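PDB 3WYZ: ribonuclease P protein component 3 from Thermococcus kodakarensis KOD1, which is probably a protein subunit of ribonuclease P, the RNA-protein complex that generates mature tRNAs by cleaving the 5'-ends of their precursors. Local coordinates for residues Y12-D17 with F31-F36; M16-E21 with I175-E180; V35-L40 with K64-L69; K86-V91 with G106-I111. All coordinates share one frame; numbering follows the deposited sequence.

Contact 1: Y12-D17 with F31-F36; sequences YFVEMD and FDEVVF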
# COMPACT_ATOMS: atom_id res chain seq x y z
N TYR A 12 3.51 -6.33 17.78
CA TYR A 12 4.01 -5.10 17.20
C TYR A 12 3.30 -4.85 15.87
O TYR A 12 3.26 -5.73 15.01
CB TYR A 12 5.53 -5.19 16.99
CG TYR A 12 6.17 -3.87 16.63
CD1 TYR A 12 6.28 -3.46 15.30
CD2 TYR A 12 6.66 -3.03 17.62
CE1 TYR A 12 6.86 -2.25 14.97
CE2 TYR A 12 7.25 -1.81 17.30
CZ TYR A 12 7.34 -1.43 15.97
OH TYR A 12 7.91 -0.23 15.64
N PHE A 13 2.73 -3.66 15.69
CA PHE A 13 1.88 -3.37 14.53
C PHE A 13 2.25 -2.06 13.85
O PHE A 13 2.50 -1.06 14.51
CB PHE A 13 0.41 -3.34 14.95
CG PHE A 13 -0.05 -4.59 15.64
CD1 PHE A 13 -0.13 -5.80 14.94
CD2 PHE A 13 -0.39 -4.59 16.99
CE1 PHE A 13 -0.54 -6.96 15.57
CE2 PHE A 13 -0.81 -5.74 17.62
CZ PHE A 13 -0.88 -6.93 16.91
N VAL A 14 2.26 -2.06 12.51
CA VAL A 14 2.63 -0.89 11.71
C VAL A 14 1.52 -0.56 10.70
O VAL A 14 1.04 -1.44 9.99
CB VAL A 14 3.94 -1.11 10.94
CG1 VAL A 14 4.25 0.08 10.04
CG2 VAL A 14 5.08 -1.37 11.92
N GLU A 15 1.11 0.70 10.65
CA GLU A 15 0.13 1.16 9.66
C GLU A 15 0.88 1.86 8.54
O GLU A 15 1.45 2.92 8.74
CB GLU A 15 -0.89 2.09 10.32
CG GLU A 15 -1.88 2.78 9.39
CD GLU A 15 -2.50 1.87 8.35
OE1 GLU A 15 -1.87 1.67 7.30
OE2 GLU A 15 -3.63 1.37 8.57
N MET A 16 0.88 1.24 7.36
CA MET A 16 1.70 1.65 6.23
C MET A 16 1.12 2.77 5.38
O MET A 16 1.84 3.38 4.60
CB MET A 16 1.99 0.46 5.31
CG MET A 16 2.89 -0.59 5.91
SD MET A 16 4.53 0.04 6.27
CE MET A 16 5.26 0.08 4.62
N ASP A 17 -0.17 3.04 5.51
CA ASP A 17 -0.84 3.98 4.61
C ASP A 17 -2.05 4.64 5.26
O ASP A 17 -3.13 4.05 5.33
CB ASP A 17 -1.22 3.22 3.33
CG ASP A 17 -1.78 4.11 2.24
OD1 ASP A 17 -1.62 5.34 2.33
OD2 ASP A 17 -2.37 3.54 1.29
N PHE A 31 -1.25 1.76 16.66
CA PHE A 31 -0.11 1.17 15.96
C PHE A 31 1.21 1.73 16.49
O PHE A 31 1.27 2.87 16.95
CB PHE A 31 -0.22 1.43 14.46
CG PHE A 31 -1.40 0.76 13.83
CD1 PHE A 31 -2.63 1.42 13.75
CD2 PHE A 31 -1.30 -0.53 13.32
CE1 PHE A 31 -3.73 0.81 13.17
CE2 PHE A 31 -2.40 -1.15 12.74
CZ PHE A 31 -3.62 -0.48 12.67
N ASP A 32 2.25 0.91 16.43
CA ASP A 32 3.58 1.30 16.89
C ASP A 32 4.27 2.29 15.96
O ASP A 32 5.07 3.12 16.41
CB ASP A 32 4.45 0.06 17.08
CG ASP A 32 3.96 -0.82 18.20
OD1 ASP A 32 2.91 -1.48 18.04
OD2 ASP A 32 4.63 -0.85 19.26
N GLU A 33 3.98 2.19 14.66
CA GLU A 33 4.45 3.15 13.68
C GLU A 33 3.33 3.45 12.71
O GLU A 33 2.56 2.55 12.34
CB GLU A 33 5.64 2.60 12.90
CG GLU A 33 6.80 2.11 13.75
CD GLU A 33 8.02 1.73 12.93
OE1 GLU A 33 8.48 2.57 12.12
OE2 GLU A 33 8.53 0.59 13.11
N VAL A 34 3.22 4.70 12.29
CA VAL A 34 2.21 5.11 11.32
C VAL A 34 2.87 5.93 10.21
O VAL A 34 3.48 6.96 10.47
CB VAL A 34 1.07 5.92 11.97
CG1 VAL A 34 -0.00 6.25 10.95
CG2 VAL A 34 0.46 5.14 13.13
N VAL A 35 2.75 5.44 8.98
CA VAL A 35 3.28 6.13 7.81
C VAL A 35 2.20 7.05 7.22
O VAL A 35 1.10 6.59 6.91
CB VAL A 35 3.74 5.12 6.75
CG1 VAL A 35 4.26 5.83 5.51
CG2 VAL A 35 4.80 4.18 7.33
N PHE A 36 2.50 8.34 7.09
CA PHE A 36 1.60 9.28 6.44
C PHE A 36 1.84 9.29 4.94
O PHE A 36 2.96 9.52 4.48
CB PHE A 36 1.77 10.69 7.01
CG PHE A 36 0.82 11.69 6.40
CD1 PHE A 36 1.16 12.37 5.23
CD2 PHE A 36 -0.41 11.94 6.98
CE1 PHE A 36 0.29 13.29 4.67
CE2 PHE A 36 -1.28 12.86 6.43
CZ PHE A 36 -0.93 13.53 5.27
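Tyr12 OH donates to Glu33 OE2 at 2.7 Å, the shortest polar bond between residues 12-17 and 31-36. The acceptor lies near the plane of the ring, at its edge, and is met on its anti side, with ring and carboxylate planes 72° apart. With CG anti to the backbone N (chi1 -169°), the Tyr12 ring is carried to the Asp32 side, where Asp32 CB lies over one face in a CH-pi contact, 3.6 Å from the ring centre.

Asp32 holds the backbone of Phe13 twice. Its N donates to Phe13 O at 2.8 Å, while its OD1 accepts from Phe13 N at 3.2 Å, with the donor above the carboxylate plane. Beyond this point regular pairing takes over. Glu15 N bonds to Glu33 O and Val35 N to Glu15 O (2.8 Å), and strands 14-17 and 33-36 run parallel within 7°. Together with helix 21-30 they make a beta-alpha-beta unit.

Side chains of Val14 and Glu33 lie side by side on one face of this pair. On the other, Glu15 CB sits over the Phe31 ring, 3.9 Å from its centre, and Phe13 CB touches Phe31 CD2 at 3.7 Å; helix 188-198 packs against the same aromatic groups. The Glu15 chain bends at chi2, and OE1 accepts from Asp17 N at 2.8 Å; Thr176 and Ser177 also bond to this carboxylate.

The chemistry implies a division of labour: Glu33 and Asp32 add side-chain bonds to Tyr12 and Phe13 at the N-terminal ends, just ahead of the regular parallel ladder, which then relies on peptide groups.

Contact 2: M16-E21 with I175-E180; sequences MDVRDE and ITSSAE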
# COMPACT_ATOMS: atom_id res chain seq x y z
N MET A 16 0.88 1.24 7.36
CA MET A 16 1.70 1.65 6.23
C MET A 16 1.12 2.77 5.38
O MET A 16 1.84 3.38 4.60
CB MET A 16 1.99 0.46 5.31
CG MET A 16 2.89 -0.59 5.91
SD MET A 16 4.53 0.04 6.27
CE MET A 16 5.26 0.08 4.62
N ASP A 17 -0.17 3.04 5.51
CA ASP A 17 -0.84 3.98 4.61
C ASP A 17 -2.05 4.64 5.26
O ASP A 17 -3.13 4.05 5.33
CB ASP A 17 -1.22 3.22 3.33
CG ASP A 17 -1.78 4.11 2.24
OD1 ASP A 17 -1.62 5.34 2.33
OD2 ASP A 17 -2.37 3.54 1.29
N VAL A 18 -1.85 5.86 5.76
CA VAL A 18 -2.94 6.74 6.18
C VAL A 18 -2.72 8.10 5.53
O VAL A 18 -1.58 8.57 5.43
CB VAL A 18 -3.05 6.88 7.71
CG1 VAL A 18 -3.48 5.57 8.34
CG2 VAL A 18 -1.73 7.31 8.33
N ARG A 19 -3.80 8.74 5.10
CA ARG A 19 -3.70 9.92 4.22
C ARG A 19 -4.34 11.19 4.79
O ARG A 19 -4.44 12.19 4.08
CB ARG A 19 -4.32 9.58 2.87
CG ARG A 19 -3.62 8.44 2.15
CD ARG A 19 -4.52 7.74 1.15
NE ARG A 19 -3.89 6.55 0.61
CZ ARG A 19 -4.39 5.81 -0.38
NH1 ARG A 19 -5.55 6.13 -0.95
NH2 ARG A 19 -3.73 4.73 -0.80
N ASP A 20 -4.73 11.15 6.06
CA ASP A 20 -5.44 12.26 6.71
C ASP A 20 -4.81 12.58 8.08
O ASP A 20 -4.37 11.67 8.79
CB ASP A 20 -6.92 11.89 6.87
CG ASP A 20 -7.77 13.03 7.40
OD1 ASP A 20 -7.92 14.04 6.70
OD2 ASP A 20 -8.30 12.90 8.52
N GLU A 21 -4.77 13.87 8.43
CA GLU A 21 -4.22 14.32 9.71
C GLU A 21 -4.86 13.64 10.92
O GLU A 21 -4.16 13.05 11.75
CB GLU A 21 -4.40 15.83 9.89
CG GLU A 21 -3.19 16.67 9.55
CD GLU A 21 -3.31 18.11 10.04
OE1 GLU A 21 -4.43 18.53 10.43
OE2 GLU A 21 -2.29 18.82 10.03
N ILE A 175 -1.23 -5.37 5.11
CA ILE A 175 -2.61 -4.92 5.17
C ILE A 175 -2.60 -3.48 5.65
O ILE A 175 -1.85 -3.13 6.56
CB ILE A 175 -3.46 -5.75 6.16
CG1 ILE A 175 -3.33 -7.26 5.89
CG2 ILE A 175 -4.91 -5.30 6.11
CD1 ILE A 175 -3.72 -7.70 4.51
N THR A 176 -3.44 -2.65 5.04
CA THR A 176 -3.56 -1.25 5.44
C THR A 176 -4.96 -0.70 5.24
O THR A 176 -5.72 -1.19 4.42
CB THR A 176 -2.53 -0.36 4.70
OG1 THR A 176 -2.68 0.99 5.13
CG2 THR A 176 -2.71 -0.44 3.18
N SER A 177 -5.31 0.32 6.02
CA SER A 177 -6.59 1.00 5.89
C SER A 177 -6.63 1.88 4.65
O SER A 177 -7.67 2.01 4.01
CB SER A 177 -6.89 1.84 7.13
OG SER A 177 -6.00 2.95 7.23
N SER A 178 -5.49 2.50 4.31
CA SER A 178 -5.42 3.52 3.27
C SER A 178 -6.47 4.59 3.57
O SER A 178 -7.19 5.05 2.67
CB SER A 178 -5.63 2.92 1.87
OG SER A 178 -4.67 1.92 1.60
N ALA A 179 -6.56 4.97 4.84
CA ALA A 179 -7.64 5.83 5.34
C ALA A 179 -7.48 7.26 4.86
O ALA A 179 -6.39 7.83 4.91
CB ALA A 179 -7.69 5.80 6.86
N GLU A 180 -8.58 7.82 4.36
CA GLU A 180 -8.63 9.23 3.95
C GLU A 180 -9.45 10.06 4.93
O GLU A 180 -9.62 11.27 4.74
CB GLU A 180 -9.17 9.34 2.52
CG GLU A 180 -8.25 8.66 1.52
CD GLU A 180 -8.57 8.97 0.07
OE1 GLU A 180 -9.48 9.79 -0.20
OE2 GLU A 180 -7.91 8.37 -0.81
O HOH W 1 -0.01 -1.41 7.37
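The guanidinium of Arg19 has Ser178 CB over one face, toward the rim, and Glu180 OE2 at its edge. NH1 donates to that oxygen, a salt bridge of 3.3 Å; OE2 lies in the guanidinium plane and accepts through its anti lone pair. Lys39 NZ is a second cationic partner of Glu180 OE2, and a glycerol, probably from the crystallisation liquor, is also hydrogen-bonded to Arg19 NH1.

Along its NE/NH2 edge the guanidinium grips Asp17 side-on. NE bonds to Asp17 OD1 at 3.1 Å and NH2 to Asp17 OD2 at 2.8 Å, the latter tilted 31° out of the guanidinium plane. Ser178 OG donates to the same OD2 at 2.8 Å from above the carboxylate plane, so two groups hold this oxygen, while Thr37 OG1 bonds to OD1. Such surroundings would favour a charged carboxylate.

Backbone bonding is sparse. Arg19 N donates to Ala179 O at 2.8 Å. Thr176 OG1 accepts from Ser178 N, an ST turn just after strand 173-176, and its hydroxyl is bonded to Glu15 as well.

Strands 14-18 and 173-176 are the outermost of seven parallel strands. A water links them at Met16 N and Ile175 O, and past the strand ends the Asp17-Arg19-Glu180 network helps join the chains that follow; the first and last strands are thus brought side by side, as in a TIM-like barrel.

Contact 3: V35-L40 with K64-L69; sequences VFTKKL and KVALLL
In Leu40 and Leu67 alike CG stands anti to the backbone N (chi1 -179° and -168°), and the two branched ends come together on one face of the pair of strands. Leu40 CD2 rests against Leu67 CD1 at 3.8 Å, and it also touches Leu69 CD2, whose side chain lies beside that of Leu40 and points the same way. Lys38 adds its aliphatic part, with CD 4.0 Å from Leu67 CD1. An alanine in place of Leu67 would probably open a gap beside Leu40 CD2 and leave Lys38 CD without this apolar neighbour.

Strands 35-40 and 65-69 are parallel neighbours in the barrel-like sheet, inclined by 29° and connected through helix 48-62 as a beta-alpha-beta unit. Five backbone bonds lace them together, from Phe36 N to Lys64 O through Leu40 N to Leu68 O (2.8 Å). That helix lies against Phe36, Lys38 and Val65.

The opposite face carries Thr37, Lys39, Ala66 and Leu68. Thr37 CG2 presses on Leu68 CB at 3.5 Å, closer than carbon atoms usually pack, while Thr37 OG1 lies 3.7 Å from Ala66 CB and has its polar partner in Asp17 OD1. Val35 CG1 meets the same Ala66 CB at 3.6 Å. Tyr90 packs against Thr37, Ala66 and Leu68 on this face. The extended chain of Lys39 runs alongside Leu68, with Lys39 CG 4.1 Å from Leu68 CD2. At its end, the amino group forms a salt bridge with Glu180.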
# COMPACT_ATOMS: atom_id res chain seq x y z
N VAL A 35 2.75 5.44 8.98
CA VAL A 35 3.28 6.13 7.81
C VAL A 35 2.20 7.05 7.22
O VAL A 35 1.10 6.59 6.91
CB VAL A 35 3.74 5.12 6.75
CG1 VAL A 35 4.26 5.83 5.51
CG2 VAL A 35 4.80 4.18 7.33
N PHE A 36 2.50 8.34 7.09
CA PHE A 36 1.60 9.28 6.44
C PHE A 36 1.84 9.29 4.94
O PHE A 36 2.96 9.52 4.48
CB PHE A 36 1.77 10.69 7.01
CG PHE A 36 0.82 11.69 6.40
CD1 PHE A 36 1.16 12.37 5.23
CD2 PHE A 36 -0.41 11.94 6.98
CE1 PHE A 36 0.29 13.29 4.67
CE2 PHE A 36 -1.28 12.86 6.43
CZ PHE A 36 -0.93 13.53 5.27
N THR A 37 0.79 9.05 4.16
CA THR A 37 0.90 8.98 2.71
C THR A 37 0.36 10.26 2.06
O THR A 37 -0.78 10.67 2.31
CB THR A 37 0.12 7.77 2.17
OG1 THR A 37 0.67 6.56 2.72
CG2 THR A 37 0.19 7.72 0.65
N LYS A 38 1.20 10.90 1.25
CA LYS A 38 0.78 12.05 0.46
C LYS A 38 0.31 11.54 -0.90
O LYS A 38 1.08 10.95 -1.66
CB LYS A 38 1.93 13.04 0.28
CG LYS A 38 1.56 14.29 -0.50
CD LYS A 38 2.79 14.99 -1.06
CE LYS A 38 2.42 16.28 -1.78
NZ LYS A 38 1.58 16.06 -2.99
N LYS A 39 -0.96 11.76 -1.20
CA LYS A 39 -1.54 11.36 -2.47
C LYS A 39 -1.12 12.36 -3.55
O LYS A 39 -1.24 13.57 -3.36
CB LYS A 39 -3.06 11.28 -2.35
CG LYS A 39 -3.75 10.52 -3.47
CD LYS A 39 -5.14 10.09 -3.06
CE LYS A 39 -5.88 9.41 -4.20
NZ LYS A 39 -7.18 8.83 -3.76
N LEU A 40 -0.62 11.85 -4.67
CA LEU A 40 -0.03 12.69 -5.71
C LEU A 40 -0.52 12.32 -7.11
O LEU A 40 -0.16 11.28 -7.65
CB LEU A 40 1.49 12.59 -5.65
CG LEU A 40 2.29 13.42 -6.64
CD1 LEU A 40 1.82 14.87 -6.64
CD2 LEU A 40 3.78 13.33 -6.31
N LYS A 64 7.57 9.54 9.37
CA LYS A 64 7.62 8.61 8.23
C LYS A 64 6.61 9.05 7.18
O LYS A 64 5.44 9.27 7.48
CB LYS A 64 7.31 7.19 8.69
CG LYS A 64 8.31 6.62 9.68
CD LYS A 64 9.62 6.29 8.99
CE LYS A 64 10.64 5.64 9.92
NZ LYS A 64 12.01 5.50 9.33
N VAL A 65 7.07 9.16 5.94
CA VAL A 65 6.24 9.66 4.85
C VAL A 65 6.32 8.73 3.64
O VAL A 65 7.40 8.30 3.24
CB VAL A 65 6.64 11.10 4.44
CG1 VAL A 65 5.82 11.58 3.25
CG2 VAL A 65 6.45 12.06 5.61
N ALA A 66 5.15 8.43 3.06
CA ALA A 66 5.08 7.70 1.79
C ALA A 66 4.49 8.60 0.71
O ALA A 66 3.73 9.53 1.00
CB ALA A 66 4.24 6.46 1.95
N LEU A 67 4.86 8.33 -0.53
CA LEU A 67 4.36 9.08 -1.67
C LEU A 67 3.55 8.16 -2.57
O LEU A 67 4.10 7.21 -3.15
CB LEU A 67 5.54 9.68 -2.43
CG LEU A 67 5.22 10.72 -3.50
CD1 LEU A 67 4.64 11.99 -2.87
CD2 LEU A 67 6.48 11.04 -4.29
N LEU A 68 2.25 8.42 -2.68
CA LEU A 68 1.37 7.59 -3.50
C LEU A 68 1.14 8.24 -4.87
O LEU A 68 0.47 9.26 -4.97
CB LEU A 68 0.03 7.36 -2.80
CG LEU A 68 -1.03 6.60 -3.61
CD1 LEU A 68 -0.61 5.16 -3.85
CD2 LEU A 68 -2.38 6.67 -2.91
N LEU A 69 1.69 7.61 -5.90
CA LEU A 69 1.54 8.10 -7.27
C LEU A 69 0.30 7.50 -7.91
O LEU A 69 0.17 6.28 -8.02
CB LEU A 69 2.76 7.74 -8.11
CG LEU A 69 4.13 8.19 -7.61
CD1 LEU A 69 5.20 7.82 -8.64
CD2 LEU A 69 4.16 9.69 -7.31

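Contact 4: K86-V91 with G106-I111; sequences KALLYV and GVDALI
A beta-alpha-beta unit made of strand 88-92, helix 96-104 and strand 109-111 brings Leu89 against Val107 and Asp108. Asp108 OD2 accepts from Leu89 N at 2.8 Å along a nearly straight line (171° at the hydrogen), using its anti lone pair. With CG anti to its own carbonyl carbon and beside the backbone N (chi1 -68°), the Asp108 carboxylate is placed on the Leu89 side. The side chains of Leu88 and Asp108 cross at about a right angle, Leu88 CD2 4.0 Å from Asp108 OD2. An alanine at Asp108 would probably leave Leu89 N without this acceptor and Leu88 CD2 with less to pack on. In the return direction Asp108 N and Ala109 N both approach Leu89 O, in bonds that are weak.

Val107 makes the tight apolar contact of the pair. Its CG2 reaches Leu89 CG at 3.4 Å and is also within 3.8 Å of Val91 CG2. Just before it Gly106, at positive phi, ends helix 96-104 in a Schellman motif and turns the chain toward the parallel strand, which is inclined by 36° to strand 88-91. Regular pairing then follows, with Val91 N bonded to Ala109 O and Ile111 N to Val91 O (2.9 Å).

Tyr90 and Ala109 share one face of the sheet. Ala109 CB lies 3.7 Å from Tyr90 CD1, approaching obliquely, and Ile111 CD1 is over one face of the ring, offset toward the rim. Tyr90 OH is hydrogen-bonded to O of Met16, a residue of strand 14-18. On the other face helix 96-104 packs against Val91 and Leu110.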
# COMPACT_ATOMS: atom_id res chain seq x y z
N LYS A 86 13.35 11.26 -0.21
CA LYS A 86 13.27 10.77 1.17
C LYS A 86 11.83 10.40 1.52
O LYS A 86 11.18 11.06 2.33
CB LYS A 86 13.80 11.82 2.15
CG LYS A 86 15.29 12.07 2.05
CD LYS A 86 15.76 12.99 3.17
CE LYS A 86 17.27 13.11 3.21
NZ LYS A 86 17.73 13.93 4.37
N ALA A 87 11.34 9.33 0.90
CA ALA A 87 9.98 8.86 1.11
C ALA A 87 9.80 7.49 0.49
O ALA A 87 10.51 7.14 -0.46
CB ALA A 87 8.98 9.84 0.50
N LEU A 88 8.87 6.72 1.04
CA LEU A 88 8.46 5.47 0.41
C LEU A 88 7.69 5.82 -0.85
O LEU A 88 6.89 6.75 -0.85
CB LEU A 88 7.57 4.63 1.32
CG LEU A 88 8.16 4.20 2.65
CD1 LEU A 88 7.14 3.43 3.45
CD2 LEU A 88 9.43 3.38 2.48
N LEU A 89 7.94 5.08 -1.92
CA LEU A 89 7.23 5.29 -3.17
C LEU A 89 6.16 4.22 -3.32
O LEU A 89 6.46 3.05 -3.56
CB LEU A 89 8.21 5.26 -4.35
CG LEU A 89 7.66 5.72 -5.71
CD1 LEU A 89 7.17 7.16 -5.63
CD2 LEU A 89 8.73 5.59 -6.79
N TYR A 90 4.90 4.62 -3.15
CA TYR A 90 3.76 3.77 -3.45
C TYR A 90 3.21 4.11 -4.82
O TYR A 90 3.38 5.23 -5.31
CB TYR A 90 2.64 3.95 -2.42
CG TYR A 90 2.96 3.59 -0.99
CD1 TYR A 90 4.01 2.72 -0.67
CD2 TYR A 90 2.18 4.08 0.04
CE1 TYR A 90 4.28 2.39 0.65
CE2 TYR A 90 2.44 3.75 1.35
CZ TYR A 90 3.49 2.91 1.65
OH TYR A 90 3.73 2.59 2.97
N VAL A 91 2.54 3.14 -5.44
CA VAL A 91 1.82 3.36 -6.69
C VAL A 91 0.42 2.79 -6.56
O VAL A 91 0.24 1.67 -6.10
CB VAL A 91 2.54 2.71 -7.89
CG1 VAL A 91 1.71 2.85 -9.17
CG2 VAL A 91 3.92 3.32 -8.08
N GLY A 106 10.82 -1.44 -9.45
CA GLY A 106 11.31 -1.73 -8.10
C GLY A 106 10.79 -0.74 -7.07
O GLY A 106 11.53 -0.28 -6.20
N VAL A 107 9.51 -0.43 -7.17
CA VAL A 107 8.86 0.50 -6.26
C VAL A 107 8.64 -0.21 -4.91
O VAL A 107 8.61 -1.44 -4.84
CB VAL A 107 7.54 1.01 -6.88
CG1 VAL A 107 6.35 0.14 -6.51
CG2 VAL A 107 7.29 2.44 -6.49
N ASP A 108 8.48 0.57 -3.84
CA ASP A 108 8.31 -0.00 -2.49
C ASP A 108 7.05 -0.85 -2.40
O ASP A 108 7.07 -1.94 -1.84
CB ASP A 108 8.28 1.10 -1.42
CG ASP A 108 9.63 1.79 -1.25
OD1 ASP A 108 10.60 1.11 -0.85
OD2 ASP A 108 9.73 3.01 -1.53
N ALA A 109 5.94 -0.35 -2.93
CA ALA A 109 4.68 -1.09 -2.88
C ALA A 109 3.72 -0.73 -3.99
O ALA A 109 3.66 0.43 -4.41
CB ALA A 109 4.01 -0.89 -1.53
N LEU A 110 2.97 -1.73 -4.44
CA LEU A 110 1.84 -1.54 -5.33
C LEU A 110 0.58 -1.70 -4.49
O LEU A 110 0.34 -2.77 -3.93
CB LEU A 110 1.86 -2.58 -6.45
CG LEU A 110 0.74 -2.52 -7.49
CD1 LEU A 110 0.79 -1.20 -8.24
CD2 LEU A 110 0.82 -3.70 -8.44
N ILE A 111 -0.20 -0.63 -4.39
CA ILE A 111 -1.39 -0.62 -3.55
C ILE A 111 -2.61 -1.00 -4.39
O ILE A 111 -2.91 -0.33 -5.38
CB ILE A 111 -1.64 0.77 -2.93
CG1 ILE A 111 -0.38 1.30 -2.22
CG2 ILE A 111 -2.81 0.73 -1.96
CD1 ILE A 111 0.14 0.42 -1.10

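In the fold
The four contacts sample one parallel, barrel-like sheet whose strands follow each other in chain order. Contacts 1, 3 and 4 are adjacent parallel strands, each pair connected through a helix (21-30, 48-62 and 96-104); contacts 1 and 3 share strand 33-41, and contact 4 comes later along the chain. Contact 2 differs: its segments lie 154 residues apart, and contacts 3 and 4 are nested inside the loop it closes. Its centre is about 9 Å from those of contacts 1 and 3, whereas contacts 1 and 4 are about 15 Å apart, centre to centre. Local crossovers thus build the wall, and one long-range contact brings its two ends together.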